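Local coordinates for protein CRISPR-associated endonuclease Cas12b (Alicyclobacillus acidoterrestris, PDB 5U31) that is an RNA-guided CRISPR endonuclease that recognises a protospacer adjacent motif and cleaves invading DNA with its RuvC domain, using a divalent metal cation, at residues S42-E47 with R101-L106; Q270-M275 with H290-R295; R1001-E1006 with I1014-G1019. The protein carries 3 engineered substitutions. All blocks are in the same frame, centred on the assembly; numbering follows the deposited sequence.

Interaction 1 of 3, residues S42-E47 with R101-L106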
loop_
_atom_site.group_PDB
_atom_site.type_symbol
_atom_site.label_atom_id
_atom_site.label_comp_id
_atom_site.label_asym_id
_atom_site.label_seq_id
_atom_site.Cartn_x
_atom_site.Cartn_y
_atom_site.Cartn_z
ATOM N N SER A 42 15.921 28.626 -2.793
ATOM C CA SER A 42 14.867 29.037 -1.870
ATOM C C SER A 42 14.859 30.543 -1.653
ATOM O O SER A 42 13.796 31.123 -1.407
ATOM C CB SER A 42 15.020 28.311 -0.534
ATOM O OG SER A 42 16.260 28.614 0.078
ATOM N N LEU A 43 16.021 31.195 -1.737
ATOM C CA LEU A 43 16.046 32.647 -1.606
ATOM C C LEU A 43 15.507 33.324 -2.860
ATOM O O LEU A 43 14.769 34.312 -2.767
ATOM C CB LEU A 43 17.462 33.127 -1.296
ATOM C CG LEU A 43 18.059 32.565 -0.004
ATOM C CD1 LEU A 43 19.487 33.024 0.157
ATOM C CD2 LEU A 43 17.231 32.980 1.190
ATOM N N LEU A 44 15.865 32.817 -4.044
ATOM C CA LEU A 44 15.296 33.374 -5.268
ATOM C C LEU A 44 13.776 33.284 -5.261
ATOM O O LEU A 44 13.096 34.167 -5.794
ATOM C CB LEU A 44 15.858 32.656 -6.493
ATOM C CG LEU A 44 17.376 32.651 -6.642
ATOM C CD1 LEU A 44 17.791 31.796 -7.827
ATOM C CD2 LEU A 44 17.903 34.074 -6.776
ATOM N N ARG A 45 13.235 32.229 -4.645
ATOM C CA ARG A 45 11.794 32.020 -4.592
ATOM C C ARG A 45 11.093 33.118 -3.800
ATOM O O ARG A 45 9.963 33.494 -4.139
ATOM C CB ARG A 45 11.520 30.645 -3.987
ATOM C CG ARG A 45 10.073 30.282 -3.805
ATOM C CD ARG A 45 9.949 28.870 -3.273
ATOM N NE ARG A 45 8.566 28.541 -2.951
ATOM C CZ ARG A 45 8.039 28.669 -1.740
ATOM N NH1 ARG A 45 8.787 29.111 -0.737
ATOM N NH2 ARG A 45 6.771 28.354 -1.529
ATOM N N GLN A 46 11.766 33.654 -2.781
ATOM C CA GLN A 46 11.266 34.703 -1.878
ATOM C C GLN A 46 9.783 34.543 -1.553
ATOM O O GLN A 46 8.978 35.469 -1.679
ATOM C CB GLN A 46 11.572 36.100 -2.422
ATOM C CG GLN A 46 11.294 36.322 -3.883
ATOM C CD GLN A 46 12.243 37.328 -4.493
ATOM O OE1 GLN A 46 12.054 38.536 -4.362
ATOM N NE2 GLN A 46 13.277 36.832 -5.161
ATOM N N GLU A 47 9.432 33.342 -1.109
ATOM C CA GLU A 47 8.150 33.062 -0.483
ATOM C C GLU A 47 8.415 32.364 0.842
ATOM O O GLU A 47 9.553 32.002 1.157
ATOM C CB GLU A 47 7.256 32.206 -1.387
ATOM C CG GLU A 47 6.752 32.934 -2.619
ATOM C CD GLU A 47 6.010 32.022 -3.577
ATOM O OE1 GLU A 47 6.674 31.295 -4.346
ATOM O OE2 GLU A 47 4.761 32.029 -3.558
ATOM N N ARG A 101 13.335 36.533 -8.913
ATOM C CA ARG A 101 12.139 35.711 -9.021
ATOM C C ARG A 101 11.931 35.230 -10.450
ATOM O O ARG A 101 11.539 34.078 -10.667
ATOM C CB ARG A 101 10.924 36.484 -8.524
ATOM C CG ARG A 101 9.625 35.751 -8.713
ATOM C CD ARG A 101 9.469 34.619 -7.725
ATOM N NE ARG A 101 8.313 33.798 -8.064
ATOM C CZ ARG A 101 7.894 32.762 -7.351
ATOM N NH1 ARG A 101 8.537 32.414 -6.245
ATOM N NH2 ARG A 101 6.832 32.073 -7.744
ATOM N N GLN A 102 12.195 36.089 -11.440
ATOM C CA GLN A 102 12.139 35.648 -12.830
ATOM C C GLN A 102 13.076 34.475 -13.058
ATOM O O GLN A 102 12.692 33.458 -13.647
ATOM C CB GLN A 102 12.517 36.784 -13.774
ATOM C CG GLN A 102 11.484 37.860 -13.943
ATOM C CD GLN A 102 11.937 38.905 -14.933
ATOM O OE1 GLN A 102 12.233 38.592 -16.088
ATOM N NE2 GLN A 102 12.015 40.151 -14.485
ATOM N N LEU A 103 14.325 34.616 -12.609
ATOM C CA LEU A 103 15.284 33.524 -12.708
ATOM C C LEU A 103 14.749 32.262 -12.050
ATOM O O LEU A 103 14.847 31.167 -12.618
ATOM C CB LEU A 103 16.608 33.938 -12.069
ATOM C CG LEU A 103 17.727 32.903 -12.120
ATOM C CD1 LEU A 103 18.146 32.650 -13.551
ATOM C CD2 LEU A 103 18.901 33.369 -11.298
ATOM N N TYR A 104 14.172 32.395 -10.855
ATOM C CA TYR A 104 13.689 31.220 -10.141
ATOM C C TYR A 104 12.621 30.490 -10.938
ATOM O O TYR A 104 12.607 29.255 -10.984
ATOM C CB TYR A 104 13.148 31.615 -8.773
ATOM C CG TYR A 104 12.570 30.438 -8.035
ATOM C CD1 TYR A 104 13.401 29.474 -7.481
ATOM C CD2 TYR A 104 11.197 30.279 -7.902
ATOM C CE1 TYR A 104 12.882 28.389 -6.810
ATOM C CE2 TYR A 104 10.672 29.194 -7.232
ATOM C CZ TYR A 104 11.519 28.252 -6.689
ATOM O OH TYR A 104 11.007 27.169 -6.019
ATOM N N GLU A 105 11.719 31.233 -11.578
ATOM C CA GLU A 105 10.670 30.597 -12.362
ATOM C C GLU A 105 11.212 29.958 -13.637
ATOM O O GLU A 105 10.530 29.117 -14.229
ATOM C CB GLU A 105 9.576 31.614 -12.679
ATOM C CG GLU A 105 8.922 32.190 -11.432
ATOM C CD GLU A 105 7.931 33.301 -11.735
ATOM O OE1 GLU A 105 7.751 33.633 -12.927
ATOM O OE2 GLU A 105 7.326 33.841 -10.782
ATOM N N LEU A 106 12.420 30.335 -14.069
ATOM C CA LEU A 106 13.069 29.627 -15.168
ATOM C C LEU A 106 13.769 28.365 -14.684
ATOM O O LEU A 106 13.815 27.366 -15.411
ATOM C CB LEU A 106 14.083 30.535 -15.873
ATOM C CG LEU A 106 13.576 31.784 -16.595
ATOM C CD1 LEU A 106 14.732 32.543 -17.204
ATOM C CD2 LEU A 106 12.572 31.418 -17.656
#
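Arg45 lies side by side with Tyr104, both side chains pointing the same way, and its CB sits over the centre of the ring, 3.6 Å from the Tyr104 ring centroid in a CH-pi contact. Beyond CB the arginine runs extended, bringing its CD to 3.4 Å from Tyr104 OH. Glu233 of helix 216-257 then accepts from both Tyr104 OH and the Arg45 guanidinium. Leu44 packs on helix 93-107 with its CB against Tyr104 CB at 3.7 Å, while its CD1 reaches Leu103 CD2.

Arg101 bends at chi2 (74°) and runs alongside Arg45. Its NH1 is shared: it donates to Arg45 O at 2.8 Å, on a lone pair in the carbonyl plane, and to Glu47 OE1 at 2.9 Å. Glu47 crosses Arg101 at about a right angle, and NH1 meets OE1 from above the carboxylate plane. Arg101 NE is held by Glu105 OE2. Gln46, with positive phi just beyond the helical residues, donates from NE2 to Leu44 O at 2.7 Å. The arrangement is a salt-bridge network at the C-terminal end of helix 17-45, where it packs against helix 93-107 in the helical REC1 domain.

Interaction 2 of 3, residues Q270-M275 with H290-R295. With nucleotides of chain C.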
loop_
_atom_site.group_PDB
_atom_site.type_symbol
_atom_site.label_atom_id
_atom_site.label_comp_id
_atom_site.label_asym_id
_atom_site.label_seq_id
_atom_site.Cartn_x
_atom_site.Cartn_y
_atom_site.Cartn_z
ATOM N N GLN A 270 -25.756 19.634 20.120
ATOM C CA GLN A 270 -26.004 19.427 21.542
ATOM C C GLN A 270 -25.564 18.035 21.968
ATOM O O GLN A 270 -24.984 17.861 23.046
ATOM C CB GLN A 270 -27.486 19.635 21.862
ATOM C CG GLN A 270 -28.018 21.027 21.565
ATOM C CD GLN A 270 -29.498 21.154 21.876
ATOM O OE1 GLN A 270 -30.072 20.314 22.570
ATOM N NE2 GLN A 270 -30.126 22.207 21.361
ATOM N N LEU A 271 -25.826 17.033 21.126
ATOM C CA LEU A 271 -25.409 15.672 21.440
ATOM C C LEU A 271 -23.896 15.593 21.575
ATOM O O LEU A 271 -23.373 15.045 22.552
ATOM C CB LEU A 271 -25.904 14.710 20.355
ATOM C CG LEU A 271 -26.388 13.307 20.744
ATOM C CD1 LEU A 271 -26.268 12.348 19.560
ATOM C CD2 LEU A 271 -25.637 12.757 21.942
ATOM N N GLN A 272 -23.175 16.158 20.606
ATOM C CA GLN A 272 -21.725 16.020 20.589
ATOM C C GLN A 272 -21.075 16.730 21.766
ATOM O O GLN A 272 -20.023 16.291 22.246
ATOM C CB GLN A 272 -21.174 16.531 19.259
ATOM C CG GLN A 272 -21.483 15.589 18.102
ATOM C CD GLN A 272 -21.266 16.216 16.743
ATOM O OE1 GLN A 272 -21.269 15.523 15.724
ATOM N NE2 GLN A 272 -21.086 17.536 16.715
ATOM N N GLN A 273 -21.678 17.813 22.253
ATOM C CA GLN A 273 -21.185 18.451 23.465
ATOM C C GLN A 273 -21.772 17.833 24.724
ATOM O O GLN A 273 -21.172 17.960 25.797
ATOM C CB GLN A 273 -21.477 19.955 23.438
ATOM C CG GLN A 273 -20.608 20.748 24.400
ATOM C CD GLN A 273 -20.381 22.172 23.945
ATOM O OE1 GLN A 273 -21.317 22.968 23.867
ATOM N NE2 GLN A 273 -19.128 22.501 23.636
ATOM N N ASP A 274 -22.926 17.171 24.617
ATOM C CA ASP A 274 -23.440 16.386 25.734
ATOM C C ASP A 274 -22.421 15.338 26.159
ATOM O O ASP A 274 -22.001 15.288 27.321
ATOM C CB ASP A 274 -24.765 15.725 25.337
ATOM C CG ASP A 274 -25.530 15.161 26.524
ATOM O OD1 ASP A 274 -26.757 15.388 26.592
ATOM O OD2 ASP A 274 -24.918 14.496 27.388
HETATM N N MSE A 275 -21.995 14.504 25.218
HETATM C CA MSE A 275 -21.060 13.425 25.511
HETATM C C MSE A 275 -19.664 13.974 25.791
HETATM O O MSE A 275 -18.865 13.337 26.477
HETATM C CB MSE A 275 -21.034 12.423 24.354
HETATM C CG MSE A 275 -22.421 11.875 24.018
HETATM SE SE MSE A 275 -22.574 11.018 22.269
HETATM C CE MSE A 275 -21.988 9.222 22.747
ATOM N N HIS A 290 -15.394 14.171 20.182
ATOM C CA HIS A 290 -16.680 13.524 20.438
ATOM C C HIS A 290 -17.692 13.748 19.323
ATOM O O HIS A 290 -18.879 13.451 19.504
ATOM C CB HIS A 290 -17.282 13.964 21.777
ATOM C CG HIS A 290 -16.497 13.515 22.967
ATOM N ND1 HIS A 290 -15.644 14.352 23.654
ATOM C CD2 HIS A 290 -16.427 12.314 23.587
ATOM C CE1 HIS A 290 -15.087 13.688 24.651
ATOM N NE2 HIS A 290 -15.544 12.449 24.631
ATOM N N TYR A 291 -17.260 14.258 18.173
ATOM C CA TYR A 291 -18.170 14.442 17.056
ATOM C C TYR A 291 -18.643 13.094 16.531
ATOM O O TYR A 291 -17.940 12.086 16.616
ATOM C CB TYR A 291 -17.496 15.239 15.940
ATOM C CG TYR A 291 -17.552 16.741 16.129
ATOM C CD1 TYR A 291 -17.720 17.589 15.042
ATOM C CD2 TYR A 291 -17.453 17.309 17.391
ATOM C CE1 TYR A 291 -17.775 18.960 15.205
ATOM C CE2 TYR A 291 -17.504 18.683 17.564
ATOM C CZ TYR A 291 -17.667 19.503 16.467
ATOM O OH TYR A 291 -17.723 20.870 16.632
ATOM N N VAL A 292 -19.855 13.081 15.985
ATOM C CA VAL A 292 -20.449 11.838 15.499
ATOM C C VAL A 292 -19.750 11.440 14.202
ATOM O O VAL A 292 -19.900 12.110 13.176
ATOM C CB VAL A 292 -21.958 11.981 15.294
ATOM C CG1 VAL A 292 -22.509 10.742 14.621
ATOM C CG2 VAL A 292 -22.640 12.211 16.626
ATOM N N THR A 293 -19.002 10.341 14.239
ATOM C CA THR A 293 -18.312 9.815 13.069
ATOM C C THR A 293 -18.996 8.544 12.577
ATOM O O THR A 293 -19.822 7.943 13.268
ATOM C CB THR A 293 -16.835 9.535 13.380
ATOM O OG1 THR A 293 -16.734 8.429 14.284
ATOM C CG2 THR A 293 -16.188 10.753 14.013
ATOM N N GLY A 294 -18.634 8.137 11.357
ATOM C CA GLY A 294 -19.201 6.927 10.786
ATOM C C GLY A 294 -18.791 5.666 11.519
ATOM O O GLY A 294 -19.538 4.681 11.534
ATOM N N ARG A 295 -17.606 5.674 12.133
ATOM C CA ARG A 295 -17.142 4.510 12.882
ATOM C C ARG A 295 -18.049 4.214 14.070
ATOM O O ARG A 295 -18.375 3.052 14.337
ATOM C CB ARG A 295 -15.701 4.740 13.338
ATOM C CG ARG A 295 -15.259 3.909 14.518
ATOM C CD ARG A 295 -13.750 3.983 14.675
ATOM N NE ARG A 295 -13.070 3.253 13.610
ATOM C CZ ARG A 295 -11.803 2.865 13.665
ATOM N NH1 ARG A 295 -11.073 3.137 14.735
ATOM N NH2 ARG A 295 -11.270 2.195 12.653
ATOM P P DT C 6 -13.252 11.010 19.655
ATOM O OP1 DT C 6 -13.574 12.233 18.888
ATOM O OP2 DT C 6 -12.491 9.913 19.017
ATOM O "O5'" DT C 6 -12.484 11.441 20.987
ATOM C "C5'" DT C 6 -13.020 12.465 21.818
ATOM C "C4'" DT C 6 -12.191 12.618 23.079
ATOM O "O4'" DT C 6 -12.361 11.449 23.907
ATOM C "C3'" DT C 6 -10.692 12.723 22.849
ATOM O "O3'" DT C 6 -10.333 14.078 22.613
ATOM C "C2'" DT C 6 -10.128 12.225 24.176
ATOM C "C1'" DT C 6 -11.162 11.184 24.613
ATOM N N1 DT C 6 -10.736 9.782 24.345
ATOM C C2 DT C 6 -10.204 9.044 25.370
ATOM O O2 DT C 6 -10.070 9.476 26.500
ATOM N N3 DT C 6 -9.831 7.775 25.029
ATOM C C4 DT C 6 -9.932 7.179 23.788
ATOM O O4 DT C 6 -9.568 6.027 23.581
ATOM C C5 DT C 6 -10.496 8.007 22.751
ATOM C C7 DT C 6 -10.656 7.467 21.360
ATOM C C6 DT C 6 -10.867 9.258 23.075
ATOM P P DT C 5 -15.045 6.057 17.712
ATOM O OP1 DT C 5 -15.458 6.941 16.604
ATOM O OP2 DT C 5 -13.748 5.352 17.642
ATOM O "O5'" DT C 5 -15.094 6.927 19.047
ATOM C "C5'" DT C 5 -16.212 7.761 19.314
ATOM C "C4'" DT C 5 -16.015 8.488 20.628
ATOM O "O4'" DT C 5 -16.100 7.543 21.717
ATOM C "C3'" DT C 5 -14.653 9.126 20.793
ATOM O "O3'" DT C 5 -14.636 10.398 20.186
ATOM C "C2'" DT C 5 -14.534 9.227 22.308
ATOM C "C1'" DT C 5 -15.228 7.944 22.763
ATOM N N1 DT C 5 -14.285 6.828 23.056
ATOM C C2 DT C 5 -13.804 6.674 24.333
ATOM O O2 DT C 5 -14.105 7.411 25.252
ATOM N N3 DT C 5 -12.949 5.618 24.500
ATOM C C4 DT C 5 -12.536 4.719 23.534
ATOM O O4 DT C 5 -11.760 3.801 23.779
ATOM C C5 DT C 5 -13.077 4.937 22.216
ATOM C C7 DT C 5 -12.700 4.026 21.087
ATOM C C6 DT C 5 -13.916 5.968 22.042
ATOM P P DT C 4 -14.368 0.269 16.690
ATOM O OP1 DT C 4 -14.351 0.788 15.307
ATOM O OP2 DT C 4 -13.099 -0.150 17.331
ATOM O "O5'" DT C 4 -15.084 1.330 17.650
ATOM C "C5'" DT C 4 -16.395 1.790 17.338
ATOM C "C4'" DT C 4 -16.922 2.710 18.424
ATOM O "O4'" DT C 4 -17.103 1.958 19.646
ATOM C "C3'" DT C 4 -15.995 3.852 18.804
ATOM O "O3'" DT C 4 -16.200 4.959 17.924
ATOM C "C2'" DT C 4 -16.456 4.171 20.221
ATOM C "C1'" DT C 4 -16.828 2.787 20.763
ATOM N N1 DT C 4 -15.746 2.157 21.584
ATOM C C2 DT C 4 -15.598 2.534 22.895
ATOM O O2 DT C 4 -16.312 3.360 23.435
ATOM N N3 DT C 4 -14.580 1.907 23.560
ATOM C C4 DT C 4 -13.709 0.962 23.056
ATOM O O4 DT C 4 -12.823 0.457 23.738
ATOM C C5 DT C 4 -13.914 0.609 21.673
ATOM C C7 DT C 4 -13.029 -0.405 21.016
ATOM C C6 DT C 4 -14.911 1.216 21.010
#
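Gln272, on helix 262-277, faces the irregular backbone of 290-295, and the nearest pair of CA atoms, those of Gln272 and Tyr291, are 5.3 Å apart. The glutamine carries the contact. Its CG is anti to the carbonyl carbon (chi1 -72°) and the chain beyond is extended, which delivers the amide to the loop. There OE1 takes a nearly straight bond from Val292 N at 2.8 Å, the donor lying above the carbonyl plane. Asn366 of helix 358-374 also donates to OE1, so two N-H groups grip this buried oxygen. At the other end of the amide, NE2 lies over the centre of the Tyr291 ring, 3.5 Å above its plane, with amide and ring only 16° from parallel.

His290 CB packs on Gln272 O at 3.6 Å. One face of its imidazole carries the DT6 sugar of chain C, with C5' over the ring centre; Met275 O, of a selenomethionine, stands over the opposite face. His290 N donates to DT6 OP1 of chain C at 3.0 Å, and Thr293 OG1 makes a weak bond to DT5 OP1 of chain C. The result is a loop of REC1, held against helix 262-277, that contacts successive phosphates of the DNA backbone.

Interaction 3 of 3, residues R1001-E1006 with I1014-G1019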
loop_
_atom_site.group_PDB
_atom_site.type_symbol
_atom_site.label_atom_id
_atom_site.label_comp_id
_atom_site.label_asym_id
_atom_site.label_seq_id
_atom_site.Cartn_x
_atom_site.Cartn_y
_atom_site.Cartn_z
ATOM N N ARG A 1001 -29.417 0.242 -8.354
ATOM C CA ARG A 1001 -29.881 1.188 -7.344
ATOM C C ARG A 1001 -31.014 2.025 -7.915
ATOM O O ARG A 1001 -30.901 2.555 -9.024
ATOM C CB ARG A 1001 -28.754 2.103 -6.871
ATOM C CG ARG A 1001 -28.233 1.746 -5.505
ATOM C CD ARG A 1001 -28.186 2.946 -4.582
ATOM N NE ARG A 1001 -28.339 2.521 -3.197
ATOM C CZ ARG A 1001 -27.374 1.963 -2.472
ATOM N NH1 ARG A 1001 -26.167 1.763 -2.995
ATOM N NH2 ARG A 1001 -27.618 1.602 -1.219
ATOM N N CYS A 1002 -32.095 2.154 -7.153
ATOM C CA CYS A 1002 -33.298 2.795 -7.657
ATOM C C CYS A 1002 -33.875 3.725 -6.603
ATOM O O CYS A 1002 -33.623 3.580 -5.406
ATOM C CB CYS A 1002 -34.337 1.756 -8.081
ATOM S SG CYS A 1002 -33.715 0.609 -9.325
ATOM N N ASP A 1003 -34.651 4.695 -7.079
ATOM C CA ASP A 1003 -35.379 5.627 -6.234
ATOM C C ASP A 1003 -36.837 5.633 -6.666
ATOM O O ASP A 1003 -37.145 5.500 -7.854
ATOM C CB ASP A 1003 -34.807 7.054 -6.321
ATOM C CG ASP A 1003 -33.307 7.109 -6.060
ATOM O OD1 ASP A 1003 -32.524 6.988 -7.028
ATOM O OD2 ASP A 1003 -32.910 7.287 -4.890
ATOM N N TRP A 1004 -37.734 5.787 -5.696
ATOM C CA TRP A 1004 -39.158 5.810 -5.996
ATOM C C TRP A 1004 -39.549 7.102 -6.718
ATOM O O TRP A 1004 -38.847 8.116 -6.666
ATOM C CB TRP A 1004 -39.980 5.670 -4.716
ATOM C CG TRP A 1004 -39.973 4.296 -4.126
ATOM C CD1 TRP A 1004 -39.214 3.853 -3.082
ATOM C CD2 TRP A 1004 -40.776 3.186 -4.538
ATOM N NE1 TRP A 1004 -39.495 2.533 -2.820
ATOM C CE2 TRP A 1004 -40.452 2.101 -3.700
ATOM C CE3 TRP A 1004 -41.739 3.005 -5.535
ATOM C CZ2 TRP A 1004 -41.054 0.854 -3.830
ATOM C CZ3 TRP A 1004 -42.338 1.767 -5.661
ATOM C CH2 TRP A 1004 -41.994 0.707 -4.814
ATOM N N GLY A 1005 -40.695 7.056 -7.388
ATOM C CA GLY A 1005 -41.194 8.216 -8.097
ATOM C C GLY A 1005 -42.438 7.875 -8.888
ATOM O O GLY A 1005 -42.881 6.723 -8.943
ATOM N N GLU A 1006 -43.004 8.915 -9.496
ATOM C CA GLU A 1006 -44.151 8.786 -10.383
ATOM C C GLU A 1006 -43.683 8.841 -11.829
ATOM O O GLU A 1006 -42.835 9.664 -12.185
ATOM C CB GLU A 1006 -45.172 9.897 -10.132
ATOM C CG GLU A 1006 -45.711 9.963 -8.718
ATOM C CD GLU A 1006 -46.544 11.207 -8.481
ATOM O OE1 GLU A 1006 -46.630 11.656 -7.318
ATOM O OE2 GLU A 1006 -47.107 11.742 -9.460
ATOM N N ILE A 1014 -37.191 4.034 -10.074
ATOM C CA ILE A 1014 -36.459 4.663 -11.168
ATOM C C ILE A 1014 -34.977 4.352 -10.973
ATOM O O ILE A 1014 -34.367 4.868 -10.023
ATOM C CB ILE A 1014 -36.707 6.175 -11.221
ATOM C CG1 ILE A 1014 -38.197 6.455 -11.424
ATOM C CG2 ILE A 1014 -35.879 6.806 -12.333
ATOM C CD1 ILE A 1014 -38.548 7.921 -11.401
ATOM N N PRO A 1015 -34.367 3.539 -11.832
ATOM C CA PRO A 1015 -32.969 3.151 -11.614
ATOM C C PRO A 1015 -32.021 4.322 -11.801
ATOM O O PRO A 1015 -32.174 5.132 -12.719
ATOM C CB PRO A 1015 -32.736 2.073 -12.676
ATOM C CG PRO A 1015 -33.700 2.424 -13.765
ATOM C CD PRO A 1015 -34.922 2.946 -13.060
ATOM N N ARG A 1016 -31.035 4.404 -10.912
ATOM C CA ARG A 1016 -29.995 5.415 -11.029
ATOM C C ARG A 1016 -29.096 5.103 -12.215
ATOM O O ARG A 1016 -28.612 3.977 -12.362
ATOM C CB ARG A 1016 -29.176 5.486 -9.741
ATOM C CG ARG A 1016 -29.984 5.924 -8.528
ATOM C CD ARG A 1016 -29.099 6.183 -7.317
ATOM N NE ARG A 1016 -29.872 6.600 -6.151
ATOM C CZ ARG A 1016 -29.350 6.799 -4.944
ATOM N NH1 ARG A 1016 -28.053 6.618 -4.749
ATOM N NH2 ARG A 1016 -30.121 7.175 -3.933
ATOM N N LEU A 1017 -28.871 6.104 -13.062
ATOM C CA LEU A 1017 -28.055 5.946 -14.265
ATOM C C LEU A 1017 -26.599 6.216 -13.900
ATOM O O LEU A 1017 -26.178 7.368 -13.773
ATOM C CB LEU A 1017 -28.543 6.878 -15.367
ATOM C CG LEU A 1017 -29.615 6.343 -16.324
ATOM C CD1 LEU A 1017 -30.662 5.502 -15.608
ATOM C CD2 LEU A 1017 -30.272 7.483 -17.088
ATOM N N THR A 1018 -25.823 5.145 -13.731
ATOM C CA THR A 1018 -24.410 5.228 -13.369
ATOM C C THR A 1018 -23.586 4.578 -14.471
ATOM O O THR A 1018 -23.595 3.352 -14.620
ATOM C CB THR A 1018 -24.149 4.552 -12.024
ATOM O OG1 THR A 1018 -24.903 5.213 -11.000
ATOM C CG2 THR A 1018 -22.664 4.605 -11.677
ATOM N N GLY A 1019 -22.866 5.391 -15.231
ATOM C CA GLY A 1019 -22.100 4.894 -16.352
ATOM C C GLY A 1019 -22.954 4.701 -17.592
ATOM O O GLY A 1019 -24.177 4.567 -17.536
#
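Asp1003 and Ile1014 form an antiparallel hydrogen-bonded pair, with Asp1003 N donating to Ile1014 O at 3.0 Å and Ile1014 N to Asp1003 O at 2.7 Å. One pair back, Cys1002 faces Pro1015 in a non-hydrogen-bonded pair, a site where proline, lacking an N-H, costs the ladder no bond. Arg1016 N then donates to Arg1001 O. That oxygen is also approached by Pro1015 CA in a CA-H...O contact, and Ile1014 O likewise by Cys1002 CA.

The side chain of Arg1016 satisfies Asp1003. With its CG anti to the carbonyl carbon (chi1 -64°) and the chain extended to NE, it grips the carboxylate side-on with two nitrogens: NE donates to Asp1003 OD1 at 2.8 Å and NH2 to Asp1003 OD2 at 3.0 Å. Each oxygen uses its syn lone pair, and the two flat groups are nearly coplanar, 12° apart, although the side chains cross at about a right angle.

Arg1001 lies alongside Arg1016, pointing the same way, and its CD packs over one face of the Arg1016 guanidinium, 3.7 Å from Arg1016 NH1. The like charges approach, with Arg1001 NE 4.4 Å from Arg1016 NH1; the neighbouring Asp1003 carboxylate probably offsets some of the repulsion. Arg1001 NE itself is hydrogen-bonded to Ser1075 OG.

On the sheet face of Cys1002 and Pro1015 the contact is apolar: Cys1002 SG touches Pro1015 CB at 3.8 Å, and Phe1031 touches both residues. Gly1005 continues the pairing by backbone bonding to Val1012. This is the antiparallel beta hairpin of strands 999-1006 and 1011-1015, at one margin of the Nuc-II sheet.

How the interactions relate
Interactions 1 and 2 are buried contacts within the REC1 domain, yet they share no secondary-structure element, and their centres are 47 Å apart. Interaction 3 belongs to the Nuc-II domain and is only partly buried. Helix-on-helix packing in interaction 1 combines an aromatic face with a branched network of charges. In interaction 2 an uncharged amide braces a loop, whose other side meets nucleic acid directly; neither of the other two contacts touches the nucleic acid. Interaction 3 relies mainly on strand pairing, with a single two-pronged salt bridge. Its centre lies 33 Å from that of interaction 2.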